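Local coordinates for metallo-beta-lactamase FIM-1 (Pseudomonas aeruginosa, PDB 6V3Q), which probably hydrolyses beta-lactam antibiotics to substituted beta-amino acids, with zinc as its cofactor, at residues D45-V50 and K72-A77; H81-K86 and P143-D148; H22-H27 and D51-D56. All coordinates share one frame; numbering follows the deposited sequence.

Contact 1 pairs two parallel strands and is partly buried, its centre about 15 Å from that of the chain and its exposed residues being Asp45 and Arg75. Contact 2 brings together two loops, one running into a short helix, and contact 3 sets a strand against a loop; both are buried, with centres about 9 and 11 Å from that of the chain. Chemistry changes accordingly: backbone ladder bonds and apolar side chains in contact 1, zinc-bound histidines in contact 2, an indole and an imidazole held by main-chain carbonyls in contact 3. Contacts 1 and 3 reach the same sheet, and 51-56 directly continues 45-50. Contacts 2 and 3 touch where Trp54 meets Asp84 and Asp85.

Contact 1: D45-V50 and K72-A77; sequences DFSILV and KPIRWA
Phe46, with the largest area buried here, lies across the start of the neighbouring strand and meets Pro73, Arg75 and Trp76. Its CB sits 3.2 Å from Pro73 O, and that oxygen also lies in the plane of the phenyl ring at its edge. Phe46 CE1 stands over the centre of the Arg75 guanidinium, 3.7 Å from CZ, the two planes being 32° apart. Trp76 approaches on the same side of the phenyl plane as Arg75: its six-membered rim touches Phe46 CB through CZ3 (3.9 Å) and Ile48 CG1 through CE3 (3.6 Å). Ser47 contributes polar contacts. With OG between the backbone N and the carbonyl carbon (chi1 55°), the hydroxyl donates to Lys72 O at 2.7 Å, tying the strand to the turn before its partner. The parallel ladder follows: Arg75 N reaches Ser47 O at 3.1 Å with an N-H...O angle of 161°, and Leu49 N reaches Trp76 O at 2.9 Å. Ser47 pairs with Ile74 but Ile48 with Trp76, so Arg75 is the extra residue of a beta bulge. Strands 46-50 and 74-78 are the two ends of a beta-alpha-beta crossover through helix 56-68. Leu49 and Ile74 pack on Ile62 of that helix, while Leu49 and Ala77 meet Leu93 of helix 90-95. Strands 33-43 and 99-102 continue the sheet beyond the pair.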
loop_
_atom_site.group_PDB
_atom_site.type_symbol
_atom_site.label_atom_id
_atom_site.label_comp_id
_atom_site.label_asym_id
_atom_site.label_seq_id
_atom_site.Cartn_x
_atom_site.Cartn_y
_atom_site.Cartn_z
ATOM N N ASP A 45 21.456 -28.453 8.978
ATOM C CA ASP A 45 21.852 -28.105 7.620
ATOM C C ASP A 45 20.688 -27.629 6.760
ATOM O O ASP A 45 20.898 -27.288 5.591
ATOM C CB ASP A 45 22.528 -29.302 6.943
ATOM C CG ASP A 45 23.806 -29.720 7.644
ATOM O OD1 ASP A 45 24.413 -28.877 8.335
ATOM O OD2 ASP A 45 24.208 -30.892 7.500
ATOM N N PHE A 46 19.474 -27.591 7.306
ATOM C CA PHE A 46 18.310 -27.170 6.536
ATOM C C PHE A 46 17.531 -26.115 7.307
ATOM O O PHE A 46 18.010 -25.618 8.329
ATOM C CB PHE A 46 17.435 -28.378 6.200
ATOM C CG PHE A 46 18.187 -29.493 5.528
ATOM C CD1 PHE A 46 18.471 -29.439 4.173
ATOM C CD2 PHE A 46 18.629 -30.586 6.256
ATOM C CE1 PHE A 46 19.175 -30.459 3.555
ATOM C CE2 PHE A 46 19.330 -31.608 5.644
ATOM C CZ PHE A 46 19.604 -31.543 4.292
ATOM N N SER A 47 16.338 -25.755 6.839
ATOM C CA SER A 47 15.609 -24.655 7.454
ATOM C C SER A 47 14.108 -24.890 7.348
ATOM O O SER A 47 13.627 -25.613 6.471
ATOM C CB SER A 47 15.990 -23.313 6.818
ATOM O OG SER A 47 15.801 -23.341 5.415
ATOM N N ILE A 48 13.372 -24.257 8.260
ATOM C CA ILE A 48 11.920 -24.362 8.338
ATOM C C ILE A 48 11.322 -23.035 7.897
ATOM O O ILE A 48 11.786 -21.969 8.321
ATOM C CB ILE A 48 11.460 -24.726 9.760
ATOM C CG1 ILE A 48 12.096 -26.045 10.204
ATOM C CG2 ILE A 48 9.940 -24.817 9.828
ATOM C CD1 ILE A 48 12.074 -26.259 11.700
ATOM N N LEU A 49 10.299 -23.097 7.048
ATOM C CA LEU A 49 9.628 -21.909 6.540
ATOM C C LEU A 49 8.304 -21.729 7.269
ATOM O O LEU A 49 7.486 -22.653 7.323
ATOM C CB LEU A 49 9.396 -22.010 5.033
ATOM C CG LEU A 49 8.599 -20.862 4.405
ATOM C CD1 LEU A 49 9.347 -19.543 4.538
ATOM C CD2 LEU A 49 8.267 -21.147 2.946
ATOM N N VAL A 50 8.101 -20.549 7.835
ATOM C CA VAL A 50 6.822 -20.172 8.418
ATOM C C VAL A 50 6.178 -19.181 7.460
ATOM O O VAL A 50 6.685 -18.069 7.274
ATOM C CB VAL A 50 6.992 -19.578 9.822
ATOM C CG1 VAL A 50 5.642 -19.228 10.421
ATOM C CG2 VAL A 50 7.742 -20.551 10.717
ATOM N N LYS A 72 21.174 -23.396 3.473
ATOM C CA LYS A 72 20.397 -24.275 4.345
ATOM C C LYS A 72 19.020 -24.428 3.718
ATOM O O LYS A 72 18.076 -23.706 4.064
ATOM C CB LYS A 72 20.306 -23.713 5.765
ATOM C CG LYS A 72 21.628 -23.687 6.520
ATOM C CD LYS A 72 21.513 -22.871 7.799
ATOM C CE LYS A 72 22.785 -22.946 8.630
ATOM N NZ LYS A 72 22.971 -24.286 9.251
ATOM N N PRO A 73 18.872 -25.358 2.774
ATOM C CA PRO A 73 17.631 -25.425 1.993
ATOM C C PRO A 73 16.413 -25.689 2.868
ATOM O O PRO A 73 16.468 -26.457 3.831
ATOM C CB PRO A 73 17.885 -26.587 1.025
ATOM C CG PRO A 73 19.375 -26.672 0.923
ATOM C CD PRO A 73 19.884 -26.310 2.289
ATOM N N ILE A 74 15.306 -25.030 2.520
ATOM C CA ILE A 74 14.047 -25.270 3.213
ATOM C C ILE A 74 13.600 -26.700 2.958
ATOM O O ILE A 74 13.572 -27.163 1.812
ATOM C CB ILE A 74 12.986 -24.259 2.755
ATOM C CG1 ILE A 74 13.326 -22.852 3.253
ATOM C CG2 ILE A 74 11.598 -24.681 3.221
ATOM C CD1 ILE A 74 12.489 -21.762 2.619
ATOM N N ARG A 75 13.275 -27.421 4.034
ATOM C CA ARG A 75 12.748 -28.773 3.924
ATOM C C ARG A 75 11.360 -28.932 4.515
ATOM O O ARG A 75 10.652 -29.871 4.140
ATOM C CB ARG A 75 13.694 -29.775 4.601
ATOM C CG ARG A 75 14.900 -30.124 3.754
ATOM C CD ARG A 75 14.464 -30.610 2.380
ATOM N NE ARG A 75 15.567 -30.617 1.427
ATOM C CZ ARG A 75 16.433 -31.616 1.302
ATOM N NH1 ARG A 75 17.409 -31.540 0.410
ATOM N NH2 ARG A 75 16.324 -32.691 2.072
ATOM N N TRP A 76 10.951 -28.042 5.413
ATOM C CA TRP A 76 9.636 -28.112 6.025
ATOM C C TRP A 76 9.009 -26.727 6.007
ATOM O O TRP A 76 9.711 -25.712 6.004
ATOM C CB TRP A 76 9.707 -28.640 7.464
ATOM C CG TRP A 76 10.605 -29.828 7.609
ATOM C CD1 TRP A 76 10.251 -31.142 7.506
ATOM C CD2 TRP A 76 12.014 -29.811 7.868
ATOM N NE1 TRP A 76 11.352 -31.944 7.690
ATOM C CE2 TRP A 76 12.447 -31.150 7.913
ATOM C CE3 TRP A 76 12.950 -28.791 8.068
ATOM C CZ2 TRP A 76 13.776 -31.497 8.152
ATOM C CZ3 TRP A 76 14.270 -29.138 8.305
ATOM C CH2 TRP A 76 14.670 -30.480 8.344
ATOM N N ALA A 77 7.680 -26.694 5.997
ATOM C CA ALA A 77 6.952 -25.437 5.978
ATOM C C ALA A 77 5.648 -25.596 6.747
ATOM O O ALA A 77 5.008 -26.651 6.710
ATOM C CB ALA A 77 6.676 -24.971 4.545
#

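Contact 2: H81-K86 and P143-D148. With ZN (zinc ion), chain C.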
loop_
_atom_site.group_PDB
_atom_site.type_symbol
_atom_site.label_atom_id
_atom_site.label_comp_id
_atom_site.label_asym_id
_atom_site.label_seq_id
_atom_site.Cartn_x
_atom_site.Cartn_y
_atom_site.Cartn_z
ATOM N N HIS A 81 -2.575 -19.520 8.670
ATOM C CA HIS A 81 -3.993 -19.616 8.326
ATOM C C HIS A 81 -4.126 -19.603 6.809
ATOM O O HIS A 81 -3.149 -19.404 6.082
ATOM C CB HIS A 81 -4.831 -18.504 8.970
ATOM C CG HIS A 81 -4.553 -17.135 8.435
ATOM N ND1 HIS A 81 -3.408 -16.431 8.744
ATOM C CD2 HIS A 81 -5.287 -16.328 7.634
ATOM C CE1 HIS A 81 -3.445 -15.253 8.146
ATOM N NE2 HIS A 81 -4.573 -15.166 7.466
ATOM N N ALA A 82 -5.354 -19.824 6.345
ATOM C CA ALA A 82 -5.619 -20.057 4.926
ATOM C C ALA A 82 -6.093 -18.771 4.247
ATOM O O ALA A 82 -7.235 -18.636 3.807
ATOM C CB ALA A 82 -6.631 -21.185 4.760
ATOM N N HIS A 83 -5.174 -17.816 4.174
ATOM C CA HIS A 83 -5.294 -16.641 3.324
ATOM C C HIS A 83 -4.078 -16.589 2.409
ATOM O O HIS A 83 -3.078 -17.276 2.634
ATOM C CB HIS A 83 -5.421 -15.356 4.151
ATOM C CG HIS A 83 -6.814 -15.086 4.628
ATOM N ND1 HIS A 83 -7.116 -14.083 5.522
ATOM C CD2 HIS A 83 -7.990 -15.687 4.327
ATOM C CE1 HIS A 83 -8.417 -14.079 5.755
ATOM N NE2 HIS A 83 -8.971 -15.043 5.042
ATOM N N ASP A 84 -4.163 -15.770 1.356
ATOM C CA ASP A 84 -3.138 -15.812 0.317
ATOM C C ASP A 84 -1.819 -15.166 0.725
ATOM O O ASP A 84 -0.816 -15.373 0.035
ATOM C CB ASP A 84 -3.643 -15.165 -0.977
ATOM C CG ASP A 84 -4.388 -13.871 -0.738
ATOM O OD1 ASP A 84 -3.807 -12.943 -0.136
ATOM O OD2 ASP A 84 -5.558 -13.777 -1.170
ATOM N N ASP A 85 -1.774 -14.399 1.813
ATOM C CA ASP A 85 -0.478 -13.919 2.278
ATOM C C ASP A 85 0.262 -14.960 3.106
ATOM O O ASP A 85 1.454 -14.778 3.380
ATOM C CB ASP A 85 -0.634 -12.625 3.082
ATOM C CG ASP A 85 -1.645 -12.746 4.200
ATOM O OD1 ASP A 85 -2.613 -13.522 4.057
ATOM O OD2 ASP A 85 -1.472 -12.053 5.225
ATOM N N LYS A 86 -0.411 -16.042 3.496
ATOM C CA LYS A 86 0.211 -17.125 4.244
ATOM C C LYS A 86 0.341 -18.413 3.453
ATOM O O LYS A 86 1.329 -19.129 3.624
ATOM C CB LYS A 86 -0.582 -17.416 5.524
ATOM C CG LYS A 86 -0.760 -16.210 6.410
ATOM C CD LYS A 86 0.534 -15.429 6.506
ATOM C CE LYS A 86 0.372 -14.234 7.406
ATOM N NZ LYS A 86 1.613 -13.416 7.496
ATOM N N PRO A 143 -10.161 -19.386 17.600
ATOM C CA PRO A 143 -10.516 -18.419 16.555
ATOM C C PRO A 143 -10.157 -16.993 16.953
ATOM O O PRO A 143 -10.210 -16.618 18.126
ATOM C CB PRO A 143 -12.032 -18.594 16.408
ATOM C CG PRO A 143 -12.321 -19.954 16.973
ATOM C CD PRO A 143 -11.329 -20.141 18.078
ATOM N N GLY A 144 -9.783 -16.201 15.953
ATOM C CA GLY A 144 -9.454 -14.801 16.143
ATOM C C GLY A 144 -9.571 -14.028 14.847
ATOM O O GLY A 144 -10.679 -13.672 14.434
ATOM N N HIS A 145 -8.434 -13.764 14.194
ATOM C CA HIS A 145 -8.468 -13.130 12.879
ATOM C C HIS A 145 -9.222 -13.998 11.881
ATOM O O HIS A 145 -10.001 -13.489 11.063
ATOM C CB HIS A 145 -7.046 -12.849 12.394
ATOM C CG HIS A 145 -6.951 -12.578 10.924
ATOM N ND1 HIS A 145 -7.317 -11.374 10.362
ATOM C CD2 HIS A 145 -6.539 -13.362 9.901
ATOM C CE1 HIS A 145 -7.129 -11.426 9.055
ATOM N NE2 HIS A 145 -6.656 -12.621 8.750
ATOM N N THR A 146 -9.004 -15.311 11.935
ATOM C CA THR A 146 -9.829 -16.287 11.243
ATOM C C THR A 146 -10.148 -17.411 12.221
ATOM O O THR A 146 -9.615 -17.468 13.332
ATOM C CB THR A 146 -9.138 -16.846 9.993
ATOM O OG1 THR A 146 -7.910 -17.478 10.365
ATOM C CG2 THR A 146 -8.851 -15.737 8.987
ATOM N N ARG A 147 -11.032 -18.315 11.796
ATOM C CA ARG A 147 -11.381 -19.453 12.640
ATOM C C ARG A 147 -10.204 -20.402 12.816
ATOM O O ARG A 147 -10.124 -21.116 13.821
ATOM C CB ARG A 147 -12.573 -20.207 12.041
ATOM C CG ARG A 147 -13.392 -20.988 13.054
ATOM C CD ARG A 147 -14.197 -22.121 12.419
ATOM N NE ARG A 147 -14.858 -21.736 11.174
ATOM C CZ ARG A 147 -14.665 -22.346 10.009
ATOM N NH1 ARG A 147 -13.839 -23.380 9.929
ATOM N NH2 ARG A 147 -15.306 -21.933 8.924
ATOM N N ASP A 148 -9.271 -20.409 11.866
ATOM C CA ASP A 148 -8.240 -21.433 11.794
ATOM C C ASP A 148 -6.847 -20.939 12.151
ATOM O O ASP A 148 -5.896 -21.722 12.063
ATOM C CB ASP A 148 -8.204 -22.034 10.387
ATOM C CG ASP A 148 -7.935 -20.990 9.320
ATOM O OD1 ASP A 148 -8.653 -19.972 9.295
ATOM O OD2 ASP A 148 -6.997 -21.177 8.518
HETATM ZN ZN ZN C . -5.632 -13.317 6.859
#
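His81 and His145 meet at a zinc ion, and the side chain of His81 shows how the two loops close on it. Its CB lies 3.5 Å from Thr146 OG1 and equally close to Asp148 OD2. The ring then leaves in the crowded position between backbone N and carbonyl carbon (chi1 68°). CG still borders Thr146 OG1, and farther out CD2 passes 3.9 Å from the methyl carbon Thr146 CG2. CE1 comes close to His145 CD2, whose ring turns an edge to the His81 face in an offset edge-to-face pair, planes at 79°. At the tip NE2 binds zinc at 2.2 Å. His83 ND1 (2.1 Å) and His145 NE2 (2.3 Å) bind the same ion, and Cys164, oxidised to cysteinesulfonic acid, belongs to the site. Because His83 coordinates through ND1, its NE2 points elsewhere and is hydrogen-bonded to Asp179. The sequence His81-Ala82-His83-Asp84-Asp85 is the HxHxD signature of the metallo-beta-lactamase superfamily; Asp85 OD1 stays 4.1 Å from the zinc, beyond bonding distance. Asp148 is a second-shell clamp: OD2 accepts Ala82 N at 3.0 Å through its syn lone pair and also bonds Ser106 OG, while Thr146 OG1 donates to OD1 from above the carboxylate plane. The first loop runs from strand 74-78 into helix 84-87, the second joins strands 137-139 and 151-154 of the other sheet, and Ser106 lies on helix 104-108 beside them.

Contact 3: H22-H27 and D51-D56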
loop_
_atom_site.group_PDB
_atom_site.type_symbol
_atom_site.label_atom_id
_atom_site.label_comp_id
_atom_site.label_asym_id
_atom_site.label_seq_id
_atom_site.Cartn_x
_atom_site.Cartn_y
_atom_site.Cartn_z
ATOM N N HIS A 22 11.350 -12.977 6.461
ATOM C CA HIS A 22 11.165 -12.648 5.055
ATOM C C HIS A 22 9.932 -11.770 4.889
ATOM O O HIS A 22 8.888 -12.020 5.500
ATOM C CB HIS A 22 11.054 -13.904 4.175
ATOM C CG HIS A 22 9.827 -14.733 4.412
ATOM N ND1 HIS A 22 8.597 -14.421 3.874
ATOM C CD2 HIS A 22 9.656 -15.892 5.093
ATOM C CE1 HIS A 22 7.716 -15.340 4.230
ATOM N NE2 HIS A 22 8.334 -16.245 4.969
ATOM N N THR A 23 10.072 -10.731 4.068
ATOM C CA THR A 23 9.021 -9.755 3.824
ATOM C C THR A 23 8.811 -9.627 2.325
ATOM O O THR A 23 9.760 -9.343 1.585
ATOM C CB THR A 23 9.378 -8.390 4.428
ATOM O OG1 THR A 23 9.550 -8.518 5.845
ATOM C CG2 THR A 23 8.279 -7.376 4.147
ATOM N N SER A 24 7.575 -9.839 1.880
ATOM C CA SER A 24 7.222 -9.749 0.474
ATOM C C SER A 24 6.100 -8.735 0.303
ATOM O O SER A 24 5.272 -8.549 1.198
ATOM C CB SER A 24 6.796 -11.112 -0.082
ATOM O OG SER A 24 5.734 -11.668 0.676
ATOM N N MET A 25 6.075 -8.084 -0.854
ATOM C CA MET A 25 5.108 -7.033 -1.137
ATOM C C MET A 25 4.115 -7.498 -2.193
ATOM O O MET A 25 4.493 -8.142 -3.179
ATOM C CB MET A 25 5.808 -5.758 -1.611
ATOM C CG MET A 25 7.030 -5.384 -0.778
ATOM S SD MET A 25 6.645 -5.085 0.954
ATOM C CE MET A 25 5.769 -3.523 0.863
ATOM N N LYS A 26 2.843 -7.173 -1.978
ATOM C CA LYS A 26 1.802 -7.393 -2.969
ATOM C C LYS A 26 1.519 -6.079 -3.680
ATOM O O LYS A 26 1.269 -5.057 -3.031
ATOM C CB LYS A 26 0.526 -7.936 -2.328
ATOM C CG LYS A 26 -0.367 -8.695 -3.299
ATOM C CD LYS A 26 -1.824 -8.274 -3.180
ATOM C CE LYS A 26 -2.267 -8.190 -1.730
ATOM N NZ LYS A 26 -3.738 -8.026 -1.581
ATOM N N HIS A 27 1.587 -6.106 -5.008
ATOM C CA HIS A 27 1.280 -4.926 -5.803
ATOM C C HIS A 27 -0.226 -4.696 -5.825
ATOM O O HIS A 27 -1.003 -5.618 -6.088
ATOM C CB HIS A 27 1.825 -5.095 -7.223
ATOM C CG HIS A 27 1.239 -4.145 -8.221
ATOM N ND1 HIS A 27 1.679 -2.847 -8.365
ATOM C CD2 HIS A 27 0.252 -4.311 -9.135
ATOM C CE1 HIS A 27 0.986 -2.252 -9.319
ATOM N NE2 HIS A 27 0.112 -3.118 -9.800
ATOM N N ASP A 51 5.083 -19.607 6.824
ATOM C CA ASP A 51 4.309 -18.794 5.890
ATOM C C ASP A 51 5.033 -18.532 4.574
ATOM O O ASP A 51 6.247 -18.301 4.545
ATOM C CB ASP A 51 3.909 -17.468 6.536
ATOM C CG ASP A 51 2.828 -17.639 7.578
ATOM O OD1 ASP A 51 2.100 -18.650 7.514
ATOM O OD2 ASP A 51 2.694 -16.758 8.449
ATOM N N THR A 52 4.278 -18.559 3.479
ATOM C CA THR A 52 4.801 -18.289 2.150
ATOM C C THR A 52 4.784 -16.786 1.886
ATOM O O THR A 52 4.477 -15.980 2.768
ATOM C CB THR A 52 3.982 -19.024 1.095
ATOM O OG1 THR A 52 2.699 -18.398 0.980
ATOM C CG2 THR A 52 3.779 -20.468 1.486
ATOM N N ALA A 53 5.128 -16.395 0.664
ATOM C CA ALA A 53 4.923 -15.033 0.207
ATOM C C ALA A 53 3.513 -14.923 -0.369
ATOM O O ALA A 53 2.658 -15.781 -0.139
ATOM C CB ALA A 53 6.004 -14.646 -0.797
ATOM N N TRP A 54 3.255 -13.872 -1.147
ATOM C CA TRP A 54 1.907 -13.663 -1.667
ATOM C C TRP A 54 1.571 -14.629 -2.799
ATOM O O TRP A 54 0.413 -15.042 -2.930
ATOM C CB TRP A 54 1.742 -12.219 -2.136
ATOM C CG TRP A 54 1.751 -11.220 -1.018
ATOM C CD1 TRP A 54 2.834 -10.548 -0.532
ATOM C CD2 TRP A 54 0.626 -10.777 -0.246
ATOM N NE1 TRP A 54 2.456 -9.716 0.493
ATOM C CE2 TRP A 54 1.105 -9.836 0.688
ATOM C CE3 TRP A 54 -0.738 -11.083 -0.255
ATOM C CZ2 TRP A 54 0.268 -9.200 1.606
ATOM C CZ3 TRP A 54 -1.568 -10.450 0.658
ATOM C CH2 TRP A 54 -1.063 -9.519 1.574
ATOM N N ASP A 55 2.552 -14.995 -3.626
ATOM C CA ASP A 55 2.298 -15.844 -4.783
ATOM C C ASP A 55 3.444 -16.836 -4.943
ATOM O O ASP A 55 4.409 -16.833 -4.173
ATOM C CB ASP A 55 2.096 -15.003 -6.053
ATOM C CG ASP A 55 3.277 -14.089 -6.353
ATOM O OD1 ASP A 55 4.354 -14.269 -5.751
ATOM O OD2 ASP A 55 3.125 -13.181 -7.193
ATOM N N ASP A 56 3.335 -17.683 -5.968
ATOM C CA ASP A 56 4.366 -18.686 -6.222
ATOM C C ASP A 56 5.728 -18.080 -6.541
ATOM O O ASP A 56 6.714 -18.474 -5.896
ATOM C CB ASP A 56 3.906 -19.630 -7.340
ATOM C CG ASP A 56 2.812 -20.581 -6.893
ATOM O OD1 ASP A 56 2.811 -20.982 -5.710
ATOM O OD2 ASP A 56 1.958 -20.940 -7.731
#
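Trp54 NE1 donates to Ser24 O at 3.1 Å, a hydrogen bond that joins strand 19-27 to the loop that opens the beta-alpha-beta crossover after strand 46-50. The acceptor lies in the indole plane, yet the donor sits 61° out of the carbonyl plane and the N-H...O angle is 141°, so the bond is bent at the hydrogen and misses the oxygen lone pairs. Beside it, Ser24 OG rests 3.3 Å from Trp54 CD1 and also touches the methyl group of Ala53. At the other end of the contact His22 presents the edge of its ring to the main chain: NE2 makes a weak bond to Asp51 O at 3.0 Å and another weak one to Val50 O. Asp51 itself turns its carboxylate away, where OD1 accepts the backbone N of Thr80. Asp55 is the N-cap of helix 56-68, OD1 accepting Gln58 N. This loop brings Trp54 close to the metal site, the nearest atom of its side chain about 8 Å from the zinc. Lys26 crosses one face of the indole at about a right angle, CG anti to its backbone N (chi1 -157°), and CB lies 3.5 Å from the centroid of the five-membered ring in a CH-pi contact. Farther along, Trp54 CZ3 is sandwiched, with Lys26 CE 3.4 Å away over one face and Asp85 CB 3.4 Å away on the opposite face.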